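Cyclic nucleotide-binding protein (Ruegeria pomeroyi, PDB 3FX3) probably regulates transcription by binding DNA, as a dimeric factor of the CRP type that joins a cyclic nucleotide-binding domain to a helix-turn-helix domain. Local coordinates at residues I19-P23 with S130-T135; E49-I55 with A91-Y97; H56-W62 with F80-F86; G61-R67 with V99-T105. All coordinates share one frame; numbering follows the deposited sequence.

Contact 1: residues I19-P23 with S130-T135; sequences IRSLP and SILATT
The flat group that meets helix segment 130-135 is the peptide joining Ser21 to Leu22, which touches it through Ser21 O; beside it, the puckered ring of Pro23 touches through CD and CG. Pro23 CD lies against Ile131 CG1 at 3.7 Å, the two side chains crossing at about a right angle, and Pro23 CG approaches Ser130 CB more loosely. From the peptide, Ser21 O nestles into the fork of Ile131, 3.5 Å from Ile131 CG2 and 3.7 Å from Ile131 CG1. With chi1 at -57°, CG1 stays beside the backbone N and carries CD1 on to Leu22 CD2, 3.6 Å away, where the two side chains run side by side. Both also touch Phe117 of helix 114-123.

Farther along the helix, Ser21 CB rests against the methyls Ile131 CG2 and Thr135 CG2, while Thr134 CG2 reaches Ser21 CA at 3.9 Å. A water supplies the polar link: it lies 2.7 Å from Ser21 O and 2.8 Å from Thr134 OG1, bridging the two. The serine hydroxyl itself bonds to Leu17 O. Thr134 OG1 is also paired with Arg93 of the second subunit, and Thr135 OG1 with Thr135 of that subunit.

The helix thus meets an N-terminal turn of its own chain while also contacting its partner. Cys128, just before this segment, is seen in an interchain disulfide. Such a long helix, packed against the second subunit with Ile131 on Leu132 of that subunit, is consistent with the dimerisation helix of CRP-type regulators.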
# COMPACT_ATOMS: atom_id res chain seq x y z
N ILE B 19 12.70 0.16 -8.43
CA ILE B 19 13.59 1.25 -8.78
C ILE B 19 13.17 2.57 -8.10
O ILE B 19 14.02 3.33 -7.63
CB ILE B 19 13.72 1.40 -10.30
CG1 ILE B 19 14.23 0.08 -10.92
CG2 ILE B 19 14.66 2.60 -10.64
CD1 ILE B 19 15.62 -0.42 -10.39
N ARG B 20 11.88 2.81 -8.00
CA ARG B 20 11.39 3.97 -7.25
C ARG B 20 11.83 3.94 -5.79
O ARG B 20 11.91 4.98 -5.18
CB ARG B 20 9.86 4.02 -7.23
CG ARG B 20 9.20 4.69 -8.39
CD ARG B 20 7.67 4.66 -8.13
NE ARG B 20 7.08 3.35 -8.45
CZ ARG B 20 5.96 2.83 -7.91
NH1 ARG B 20 5.26 3.45 -6.95
NH2 ARG B 20 5.53 1.64 -8.35
N SER B 21 12.03 2.75 -5.21
CA SER B 21 12.42 2.67 -3.81
C SER B 21 13.90 2.98 -3.56
O SER B 21 14.29 3.17 -2.41
CB SER B 21 12.11 1.29 -3.28
OG SER B 21 10.70 1.05 -3.44
N LEU B 22 14.72 2.98 -4.60
CA LEU B 22 16.15 3.14 -4.42
C LEU B 22 16.55 4.61 -4.25
O LEU B 22 15.93 5.50 -4.78
CB LEU B 22 16.92 2.60 -5.61
CG LEU B 22 16.70 1.17 -6.02
CD1 LEU B 22 17.50 0.91 -7.32
CD2 LEU B 22 17.06 0.18 -4.91
N PRO B 23 17.62 4.86 -3.51
CA PRO B 23 18.14 6.22 -3.51
C PRO B 23 18.68 6.58 -4.89
O PRO B 23 19.38 5.80 -5.53
CB PRO B 23 19.25 6.19 -2.45
CG PRO B 23 19.44 4.75 -2.07
CD PRO B 23 18.49 3.90 -2.82
N SER B 130 18.06 3.62 3.72
CA SER B 130 17.30 4.59 2.88
C SER B 130 16.16 3.94 2.17
O SER B 130 15.08 4.48 2.13
CB SER B 130 18.18 5.25 1.83
OG SER B 130 19.22 5.81 2.56
N ILE B 131 16.42 2.77 1.60
CA ILE B 131 15.38 2.05 0.90
C ILE B 131 14.24 1.72 1.84
O ILE B 131 13.08 1.94 1.52
CB ILE B 131 15.88 0.80 0.17
CG1 ILE B 131 16.99 1.16 -0.82
CG2 ILE B 131 14.68 0.15 -0.60
CD1 ILE B 131 17.80 -0.04 -1.37
N LEU B 132 14.56 1.25 3.02
CA LEU B 132 13.53 0.89 3.99
C LEU B 132 12.77 2.10 4.48
O LEU B 132 11.56 2.01 4.74
CB LEU B 132 14.17 0.12 5.17
CG LEU B 132 13.27 -0.46 6.25
CD1 LEU B 132 12.25 -1.48 5.66
CD2 LEU B 132 14.14 -1.10 7.41
N ALA B 133 13.45 3.25 4.62
CA ALA B 133 12.73 4.47 5.01
C ALA B 133 11.63 4.70 3.96
O ALA B 133 10.46 4.90 4.30
CB ALA B 133 13.65 5.69 5.11
N THR B 134 12.02 4.61 2.69
CA THR B 134 11.12 4.88 1.58
C THR B 134 9.94 3.90 1.54
O THR B 134 8.79 4.33 1.37
CB THR B 134 11.89 4.89 0.25
OG1 THR B 134 12.82 5.97 0.29
CG2 THR B 134 10.90 5.02 -1.04
N THR B 135 10.21 2.60 1.74
CA THR B 135 9.18 1.63 1.66
C THR B 135 8.25 1.77 2.86
O THR B 135 7.04 1.58 2.70
CB THR B 135 9.72 0.17 1.49
OG1 THR B 135 10.51 -0.22 2.61
CG2 THR B 135 10.57 0.02 0.24
O HOH W 1 15.12 5.38 -1.11

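Contact 2: residues E49-I55 with A91-Y97; sequences EEKAQAI and ALRNTPY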
# COMPACT_ATOMS: atom_id res chain seq x y z
N GLU B 49 9.86 -23.47 -7.65
CA GLU B 49 10.98 -24.17 -7.03
C GLU B 49 12.37 -23.82 -7.55
O GLU B 49 13.34 -24.23 -6.95
CB GLU B 49 10.80 -25.71 -7.02
CG GLU B 49 9.47 -26.17 -6.45
CD GLU B 49 9.18 -25.61 -5.07
OE1 GLU B 49 10.13 -25.47 -4.25
OE2 GLU B 49 7.99 -25.32 -4.81
N GLU B 50 12.50 -23.08 -8.64
CA GLU B 50 13.83 -22.65 -9.08
C GLU B 50 14.39 -21.58 -8.12
O GLU B 50 13.64 -21.03 -7.33
CB GLU B 50 13.77 -22.15 -10.52
CG GLU B 50 13.44 -23.28 -11.54
CD GLU B 50 13.27 -22.79 -12.97
OE1 GLU B 50 13.16 -21.56 -13.22
OE2 GLU B 50 13.25 -23.63 -13.88
N LYS B 51 15.70 -21.32 -8.19
CA LYS B 51 16.35 -20.31 -7.33
C LYS B 51 16.02 -18.92 -7.83
O LYS B 51 16.04 -18.67 -9.03
CB LYS B 51 17.87 -20.43 -7.36
CG LYS B 51 18.41 -21.70 -6.81
CD LYS B 51 19.97 -21.71 -6.83
CE LYS B 51 20.54 -23.15 -6.93
NZ LYS B 51 22.05 -23.17 -6.81
N ALA B 52 15.76 -18.01 -6.91
CA ALA B 52 15.38 -16.65 -7.28
C ALA B 52 16.66 -15.83 -7.48
O ALA B 52 17.15 -15.19 -6.56
CB ALA B 52 14.50 -16.02 -6.19
N GLN B 53 17.18 -15.80 -8.69
CA GLN B 53 18.50 -15.23 -8.91
C GLN B 53 18.46 -13.81 -9.42
O GLN B 53 19.50 -13.21 -9.61
CB GLN B 53 19.25 -16.08 -9.93
CG GLN B 53 19.51 -17.49 -9.49
CD GLN B 53 20.03 -18.33 -10.64
OE1 GLN B 53 19.35 -18.50 -11.69
NE2 GLN B 53 21.26 -18.80 -10.49
N ALA B 54 17.26 -13.28 -9.65
CA ALA B 54 17.10 -11.92 -10.15
C ALA B 54 15.77 -11.39 -9.70
O ALA B 54 14.85 -12.16 -9.33
CB ALA B 54 17.19 -11.88 -11.70
N ILE B 55 15.67 -10.06 -9.72
CA ILE B 55 14.42 -9.37 -9.53
C ILE B 55 14.01 -8.87 -10.91
O ILE B 55 14.85 -8.46 -11.70
CB ILE B 55 14.57 -8.18 -8.57
CG1 ILE B 55 15.05 -8.67 -7.19
CG2 ILE B 55 13.26 -7.46 -8.42
CD1 ILE B 55 15.39 -7.52 -6.21
N ALA B 91 13.71 -12.83 -3.94
CA ALA B 91 15.08 -12.67 -4.30
C ALA B 91 15.92 -12.26 -3.06
O ALA B 91 17.01 -12.77 -2.85
CB ALA B 91 15.23 -11.64 -5.44
N LEU B 92 15.39 -11.38 -2.22
CA LEU B 92 16.12 -10.97 -1.04
C LEU B 92 16.12 -12.08 0.04
O LEU B 92 17.04 -12.18 0.83
CB LEU B 92 15.55 -9.66 -0.49
CG LEU B 92 15.65 -8.43 -1.39
CD1 LEU B 92 14.99 -7.26 -0.67
CD2 LEU B 92 17.07 -8.14 -1.69
N ARG B 93 15.10 -12.92 0.09
CA ARG B 93 15.12 -14.04 1.03
C ARG B 93 15.89 -15.21 0.50
O ARG B 93 16.19 -16.14 1.24
CB ARG B 93 13.72 -14.50 1.38
CG ARG B 93 13.03 -13.53 2.28
CD ARG B 93 11.53 -13.61 2.16
NE ARG B 93 10.88 -12.74 3.14
CZ ARG B 93 9.57 -12.52 3.18
NH1 ARG B 93 8.78 -13.09 2.30
NH2 ARG B 93 9.05 -11.73 4.12
N ASN B 94 16.16 -15.20 -0.80
CA ASN B 94 16.79 -16.32 -1.44
C ASN B 94 16.07 -17.63 -1.13
O ASN B 94 16.70 -18.62 -0.78
CB ASN B 94 18.25 -16.39 -1.01
CG ASN B 94 19.03 -17.34 -1.86
OD1 ASN B 94 18.66 -17.62 -3.01
ND2 ASN B 94 20.09 -17.89 -1.30
N THR B 95 14.74 -17.64 -1.23
CA THR B 95 13.98 -18.86 -1.11
C THR B 95 13.45 -19.29 -2.51
O THR B 95 13.45 -18.50 -3.44
CB THR B 95 12.81 -18.71 -0.08
OG1 THR B 95 12.11 -17.49 -0.34
CG2 THR B 95 13.34 -18.73 1.42
N PRO B 96 13.04 -20.55 -2.65
CA PRO B 96 12.65 -21.02 -3.98
C PRO B 96 11.37 -20.33 -4.48
O PRO B 96 10.52 -19.97 -3.69
CB PRO B 96 12.43 -22.53 -3.77
CG PRO B 96 13.25 -22.89 -2.51
CD PRO B 96 13.08 -21.63 -1.65
N TYR B 97 11.25 -20.13 -5.79
CA TYR B 97 10.07 -19.48 -6.34
C TYR B 97 8.81 -20.25 -5.93
O TYR B 97 8.77 -21.46 -6.10
CB TYR B 97 10.13 -19.41 -7.85
CG TYR B 97 11.01 -18.34 -8.44
CD1 TYR B 97 10.79 -17.01 -8.14
CD2 TYR B 97 12.05 -18.65 -9.32
CE1 TYR B 97 11.58 -16.00 -8.68
CE2 TYR B 97 12.85 -17.63 -9.90
CZ TYR B 97 12.58 -16.30 -9.57
OH TYR B 97 13.33 -15.25 -10.09
O HOH W 2 15.92 -18.70 -4.22
O HOH W 3 18.40 -14.55 -4.34
O HOH W 4 12.59 -12.92 -7.94
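Two backbone hydrogen bonds tie Tyr97 to the loop opposite. Glu49 N donates to Tyr97 O at 2.8 Å, almost straight at 175° and in the carbonyl plane on a lone pair; Tyr97 N returns a bond to Glu50 O at 3.0 Å, arriving nearly head-on.

Waters fill the next shell. One accepts from Ala52 N and donates to Asn94 OD1, with a weak bond to Thr95 O; another joins Ala52 O to Ala91 O. A third donates to Ala54 O and accepts from Tyr97 OH, which also pairs with His56 NE2.

Packing surrounds the tyrosine ring. A chi1 of -78° sets Tyr97 CG beside its backbone N, from where the ring reaches along the loop to Ala52. Ala52 CA sits over one face, 4.0 Å from the Tyr97 centroid, in a CH-pi contact, and Ala52 CB reaches Tyr97 CE1 at 3.8 Å. The ring also stacks with Phe46. Nearer the strand, Ile55 CG1 presses tightly on Ala91 CB at 3.5 Å. Beside the two backbone bonds, Pro96 CB lies 3.7 Å from Glu49 O.

Ala52 centres an inverse gamma turn, and Asn94, the first residue past helix 88-93, leaves helical geometry with positive phi. That short helix and the loop after it probably correspond to the phosphate-binding cassette of cyclic nucleotide-binding domains, fastened to the loop before strand 54-58.

Contact 3: residues H56-W62 with F80-F86; sequences HVVIDGW and FTRGESF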
# COMPACT_ATOMS: atom_id res chain seq x y z
N HIS B 56 12.72 -8.88 -11.18
CA HIS B 56 12.20 -8.70 -12.54
C HIS B 56 11.38 -7.45 -12.70
O HIS B 56 10.56 -7.13 -11.87
CB HIS B 56 11.36 -9.93 -12.93
CG HIS B 56 11.99 -11.21 -12.51
ND1 HIS B 56 13.05 -11.78 -13.18
CD2 HIS B 56 11.75 -12.02 -11.44
CE1 HIS B 56 13.42 -12.89 -12.56
NE2 HIS B 56 12.64 -13.06 -11.51
N VAL B 57 11.61 -6.77 -13.81
CA VAL B 57 10.89 -5.58 -14.18
C VAL B 57 10.41 -5.68 -15.64
O VAL B 57 11.23 -5.79 -16.57
CB VAL B 57 11.79 -4.34 -14.04
CG1 VAL B 57 10.96 -3.09 -14.31
CG2 VAL B 57 12.45 -4.26 -12.64
N VAL B 58 9.09 -5.65 -15.84
CA VAL B 58 8.52 -5.71 -17.18
C VAL B 58 8.76 -4.37 -17.87
O VAL B 58 8.50 -3.33 -17.28
CB VAL B 58 7.03 -6.05 -17.15
CG1 VAL B 58 6.46 -6.21 -18.60
CG2 VAL B 58 6.80 -7.30 -16.31
N ILE B 59 9.36 -4.41 -19.07
CA ILE B 59 9.57 -3.22 -19.88
C ILE B 59 8.43 -3.09 -20.90
O ILE B 59 7.99 -1.97 -21.20
CB ILE B 59 10.89 -3.29 -20.63
CG1 ILE B 59 12.05 -3.43 -19.64
CG2 ILE B 59 11.06 -2.06 -21.55
CD1 ILE B 59 12.05 -2.45 -18.46
N ASP B 60 7.95 -4.22 -21.39
CA ASP B 60 6.85 -4.23 -22.36
C ASP B 60 6.13 -5.57 -22.31
O ASP B 60 6.77 -6.60 -22.07
CB ASP B 60 7.40 -4.06 -23.79
CG ASP B 60 6.29 -3.74 -24.81
OD1 ASP B 60 5.63 -2.68 -24.67
OD2 ASP B 60 6.05 -4.56 -25.70
N GLY B 61 4.82 -5.57 -22.54
CA GLY B 61 4.05 -6.83 -22.59
C GLY B 61 3.45 -7.20 -21.25
O GLY B 61 3.44 -6.40 -20.33
N TRP B 62 2.94 -8.41 -21.15
CA TRP B 62 2.23 -8.90 -19.95
C TRP B 62 2.81 -10.23 -19.51
O TRP B 62 2.98 -11.15 -20.32
CB TRP B 62 0.75 -9.07 -20.26
CG TRP B 62 0.01 -7.79 -20.37
CD1 TRP B 62 -0.11 -7.00 -21.47
CD2 TRP B 62 -0.70 -7.12 -19.32
NE1 TRP B 62 -0.87 -5.88 -21.17
CE2 TRP B 62 -1.23 -5.93 -19.85
CE3 TRP B 62 -0.93 -7.42 -17.97
CZ2 TRP B 62 -1.97 -5.04 -19.08
CZ3 TRP B 62 -1.69 -6.53 -17.21
CH2 TRP B 62 -2.21 -5.37 -17.78
N PHE B 80 1.46 -8.88 -14.46
CA PHE B 80 2.25 -7.63 -14.43
C PHE B 80 2.53 -7.15 -15.83
O PHE B 80 2.63 -7.97 -16.75
CB PHE B 80 3.58 -7.84 -13.70
CG PHE B 80 3.42 -8.10 -12.23
CD1 PHE B 80 3.15 -7.06 -11.37
CD2 PHE B 80 3.47 -9.39 -11.72
CE1 PHE B 80 2.96 -7.30 -9.99
CE2 PHE B 80 3.30 -9.63 -10.37
CZ PHE B 80 3.05 -8.61 -9.50
N THR B 81 2.70 -5.84 -15.97
CA THR B 81 2.92 -5.23 -17.27
C THR B 81 3.98 -4.12 -17.18
O THR B 81 4.65 -3.97 -16.17
CB THR B 81 1.58 -4.73 -17.90
OG1 THR B 81 1.80 -4.43 -19.29
CG2 THR B 81 1.04 -3.51 -17.20
N ARG B 82 4.15 -3.37 -18.25
CA ARG B 82 5.27 -2.41 -18.36
C ARG B 82 5.35 -1.46 -17.20
O ARG B 82 4.34 -0.96 -16.72
CB ARG B 82 5.25 -1.63 -19.67
CG ARG B 82 4.34 -0.51 -19.73
CD ARG B 82 4.08 -0.05 -21.20
NE ARG B 82 5.07 0.87 -21.75
CZ ARG B 82 5.17 2.15 -21.41
NH1 ARG B 82 4.38 2.68 -20.48
NH2 ARG B 82 6.09 2.93 -22.00
N GLY B 83 6.58 -1.28 -16.72
CA GLY B 83 6.88 -0.41 -15.59
C GLY B 83 6.64 -1.05 -14.24
O GLY B 83 6.64 -0.36 -13.24
N GLU B 84 6.42 -2.36 -14.19
CA GLU B 84 6.14 -3.00 -12.90
C GLU B 84 7.18 -4.04 -12.56
O GLU B 84 7.62 -4.81 -13.44
CB GLU B 84 4.75 -3.65 -12.90
CG GLU B 84 3.63 -2.64 -13.20
CD GLU B 84 2.24 -3.28 -13.19
OE1 GLU B 84 2.03 -4.43 -13.67
OE2 GLU B 84 1.32 -2.61 -12.68
N SER B 85 7.59 -4.05 -11.29
CA SER B 85 8.59 -5.01 -10.82
C SER B 85 7.93 -6.11 -10.03
O SER B 85 6.83 -5.94 -9.52
CB SER B 85 9.66 -4.35 -9.93
OG SER B 85 9.08 -3.72 -8.80
N PHE B 86 8.59 -7.25 -9.94
CA PHE B 86 8.11 -8.31 -9.07
C PHE B 86 9.27 -9.24 -8.70
O PHE B 86 10.33 -9.20 -9.34
CB PHE B 86 6.94 -9.08 -9.74
CG PHE B 86 7.32 -9.79 -11.02
CD1 PHE B 86 7.24 -9.16 -12.22
CD2 PHE B 86 7.75 -11.10 -11.00
CE1 PHE B 86 7.59 -9.79 -13.40
CE2 PHE B 86 8.08 -11.76 -12.19
CZ PHE B 86 8.00 -11.09 -13.39
O HOH W 5 7.11 -0.83 -23.43
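Trp62 and Thr81 meet with the threonine set squarely on the indole: Thr81 CB stands 3.5 Å from the centroid of the Trp62 six-membered ring and 6° off its normal, a CH-pi contact. Thr81 OG1, anti to its own N (chi1 -167°), extends over the same face and donates to Gly61 O at 2.8 Å, coming from above the carbonyl plane.

At the other end, Phe86 turns one face to His56, whose CB lies 3.8 Å from the Phe86 centroid. The two rings are oblique, their planes 34° apart, and Val58 CG2 comes to the phenylalanine edge, 3.9 Å from Phe86 CE1. Beneath them, His56 and Phe86 form an antiparallel hydrogen-bonded pair, and Val58 N continues the ladder to Glu84 O. Where the chain leaves it, the type II turn from Thr81 to Glu84 is braced by Gly83 N, which donates to Val58 O, and by Thr81 N, bonded to Glu84 OE1 at 2.8 Å. Arg82 CB lies 3.2 Å from Ile59 O, and the side chain, bent at chi3, brings NE to a water that also bonds Ile59 O and Asp60 OD1.

An alanine in place of Trp62 would probably leave Thr81 without the ring beneath it and Thr176 O without its indole donor, opening a gap toward the helix-turn-helix domain.

The chemistry divides accordingly: backbone bonds pair the strands, ring and methyl contacts fill the space between side chains, and the charged ends of Arg82 and Glu84 reach to Asp167 and Arg187 in salt bridges, coupling this corner of the nucleotide-binding domain to the DNA-binding one.

Contact 4: residues G61-R67 with V99-T105; sequences GWVKLFR and VSAEAVT
Phe66 folds over Ser100 like a lid, its ring brought back across the neighbouring strand by a chi1 of 63°. Ser100 CB fits under one face, 4.0 Å from the Phe66 centroid, and Glu102 CB abuts the edge at 3.9 Å from Phe66 CE1. On the opposite sheet face, Leu65 fits between a valine methyl, Val99 CG2, and Ala101 CB, the latter 3.8 Å from Leu65 CD1. Back on the Phe66 side, Val104 CG2 packs against the root of Lys64, 3.6 Å from Lys64 CB, the side chains crossing at about a right angle. Gly61 leaves room for Thr105 OG1, 3.2 Å from Gly61 CA, where a CB would clash; that hydroxyl accepts from Trp62 N at 2.9 Å.

With an alanine at Phe66, Ser100 CB would probably lose the ring over it and Glu102 CB its neighbour at the edge, opening a gap above the strand pair.

Hydrogen-bonded pairs Lys64-Glu102 and Phe66-Ser100 carry the antiparallel ladder. Beyond it, Lys64 NZ and Glu102 OE2 stay 4.0 Å apart, too far for a salt bridge; a water bridges them, which probably softens the attraction, and Lys64 also makes a weak, long pair with Glu74. Shape and backbone bonds hold the strands together.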
# COMPACT_ATOMS: atom_id res chain seq x y z
N GLY B 61 4.82 -5.57 -22.54
CA GLY B 61 4.05 -6.83 -22.59
C GLY B 61 3.45 -7.20 -21.25
O GLY B 61 3.44 -6.40 -20.33
N TRP B 62 2.94 -8.41 -21.15
CA TRP B 62 2.23 -8.90 -19.95
C TRP B 62 2.81 -10.23 -19.51
O TRP B 62 2.98 -11.15 -20.32
CB TRP B 62 0.75 -9.07 -20.26
CG TRP B 62 0.01 -7.79 -20.37
CD1 TRP B 62 -0.11 -7.00 -21.47
CD2 TRP B 62 -0.70 -7.12 -19.32
NE1 TRP B 62 -0.87 -5.88 -21.17
CE2 TRP B 62 -1.23 -5.93 -19.85
CE3 TRP B 62 -0.93 -7.42 -17.97
CZ2 TRP B 62 -1.97 -5.04 -19.08
CZ3 TRP B 62 -1.69 -6.53 -17.21
CH2 TRP B 62 -2.21 -5.37 -17.78
N VAL B 63 3.10 -10.35 -18.22
CA VAL B 63 3.64 -11.58 -17.63
C VAL B 63 2.64 -12.07 -16.61
O VAL B 63 2.10 -11.28 -15.84
CB VAL B 63 4.98 -11.29 -16.94
CG1 VAL B 63 5.51 -12.49 -16.17
CG2 VAL B 63 5.98 -10.85 -18.01
N LYS B 64 2.35 -13.37 -16.60
CA LYS B 64 1.47 -13.92 -15.57
C LYS B 64 2.28 -14.75 -14.58
O LYS B 64 3.24 -15.42 -14.97
CB LYS B 64 0.34 -14.74 -16.16
CG LYS B 64 0.70 -16.16 -16.61
CD LYS B 64 -0.53 -16.97 -17.10
CE LYS B 64 -0.08 -18.12 -18.01
NZ LYS B 64 -1.19 -18.96 -18.57
N LEU B 65 1.89 -14.71 -13.31
CA LEU B 65 2.45 -15.59 -12.30
C LEU B 65 1.34 -16.56 -11.92
O LEU B 65 0.21 -16.15 -11.72
CB LEU B 65 2.87 -14.78 -11.07
CG LEU B 65 4.26 -14.12 -11.06
CD1 LEU B 65 4.65 -13.60 -12.39
CD2 LEU B 65 4.38 -13.02 -9.98
N PHE B 66 1.67 -17.84 -11.75
CA PHE B 66 0.67 -18.86 -11.44
C PHE B 66 1.28 -20.00 -10.63
O PHE B 66 2.48 -20.25 -10.72
CB PHE B 66 0.05 -19.39 -12.75
CG PHE B 66 1.03 -20.09 -13.65
CD1 PHE B 66 1.77 -19.38 -14.57
CD2 PHE B 66 1.17 -21.48 -13.61
CE1 PHE B 66 2.69 -20.01 -15.41
CE2 PHE B 66 2.07 -22.14 -14.45
CZ PHE B 66 2.82 -21.41 -15.37
N ARG B 67 0.47 -20.65 -9.79
CA ARG B 67 0.91 -21.86 -9.13
C ARG B 67 0.11 -23.06 -9.58
O ARG B 67 -1.03 -22.92 -10.03
CB ARG B 67 0.92 -21.75 -7.61
CG ARG B 67 -0.40 -21.42 -6.96
CD ARG B 67 -0.30 -21.64 -5.41
NE ARG B 67 -0.88 -22.92 -4.99
CZ ARG B 67 -2.19 -23.21 -4.95
NH1 ARG B 67 -3.10 -22.29 -5.32
NH2 ARG B 67 -2.59 -24.43 -4.56
N VAL B 99 5.91 -19.61 -7.29
CA VAL B 99 5.09 -19.55 -8.49
C VAL B 99 5.98 -19.67 -9.72
O VAL B 99 7.22 -19.51 -9.64
CB VAL B 99 4.27 -18.25 -8.57
CG1 VAL B 99 3.29 -18.16 -7.39
CG2 VAL B 99 5.17 -17.04 -8.61
N SER B 100 5.35 -19.96 -10.86
CA SER B 100 5.99 -19.87 -12.16
C SER B 100 5.57 -18.57 -12.81
O SER B 100 4.56 -18.00 -12.42
CB SER B 100 5.58 -21.05 -13.03
OG SER B 100 5.97 -22.26 -12.39
N ALA B 101 6.35 -18.12 -13.80
CA ALA B 101 6.07 -16.90 -14.56
C ALA B 101 6.20 -17.23 -16.04
O ALA B 101 7.17 -17.88 -16.47
CB ALA B 101 7.08 -15.82 -14.22
N GLU B 102 5.26 -16.74 -16.82
CA GLU B 102 5.20 -17.00 -18.24
C GLU B 102 4.74 -15.76 -18.96
O GLU B 102 3.86 -15.06 -18.45
CB GLU B 102 4.20 -18.11 -18.48
CG GLU B 102 4.18 -18.66 -19.86
CD GLU B 102 3.28 -19.90 -19.94
OE1 GLU B 102 3.68 -20.94 -19.35
OE2 GLU B 102 2.19 -19.81 -20.55
N ALA B 103 5.31 -15.49 -20.12
CA ALA B 103 4.90 -14.38 -20.96
C ALA B 103 3.51 -14.66 -21.54
O ALA B 103 3.27 -15.72 -22.11
CB ALA B 103 5.90 -14.19 -22.09
N VAL B 104 2.60 -13.71 -21.37
CA VAL B 104 1.22 -13.79 -21.88
C VAL B 104 1.14 -13.11 -23.25
O VAL B 104 0.36 -13.51 -24.06
CB VAL B 104 0.21 -13.11 -20.88
CG1 VAL B 104 -1.15 -12.87 -21.53
CG2 VAL B 104 0.07 -13.98 -19.65
N THR B 105 1.93 -12.08 -23.48
CA THR B 105 2.13 -11.52 -24.80
C THR B 105 3.63 -11.62 -25.05
O THR B 105 4.37 -12.00 -24.15
CB THR B 105 1.75 -10.02 -24.81
OG1 THR B 105 2.61 -9.35 -23.87
CG2 THR B 105 0.30 -9.84 -24.37
O HOH W 6 0.13 -21.11 -19.25

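How the contacts relate
Contacts 2, 3 and 4 all fall within the cyclic nucleotide-binding domain, while contact 1 closes a loop around them by joining helix 17-20 to the long helix 125-147. Contact 3 lies inside the loop of contact 2, and contact 4 alternates with both along the chain. Contacts 3 and 4 have centres 10 Å apart and share Gly61 and Trp62; Phe80 packs on Leu65 within one sheet, while Phe86, from the other, packs on Leu65 and Val63 and joins the two. Contacts 2 and 3, with centres about 18 Å apart, share strand 54-58. Contacts 1 and 2 do not touch each other but both reach the second subunit, contact 2 through Leu92 and Arg93 of helix 88-93.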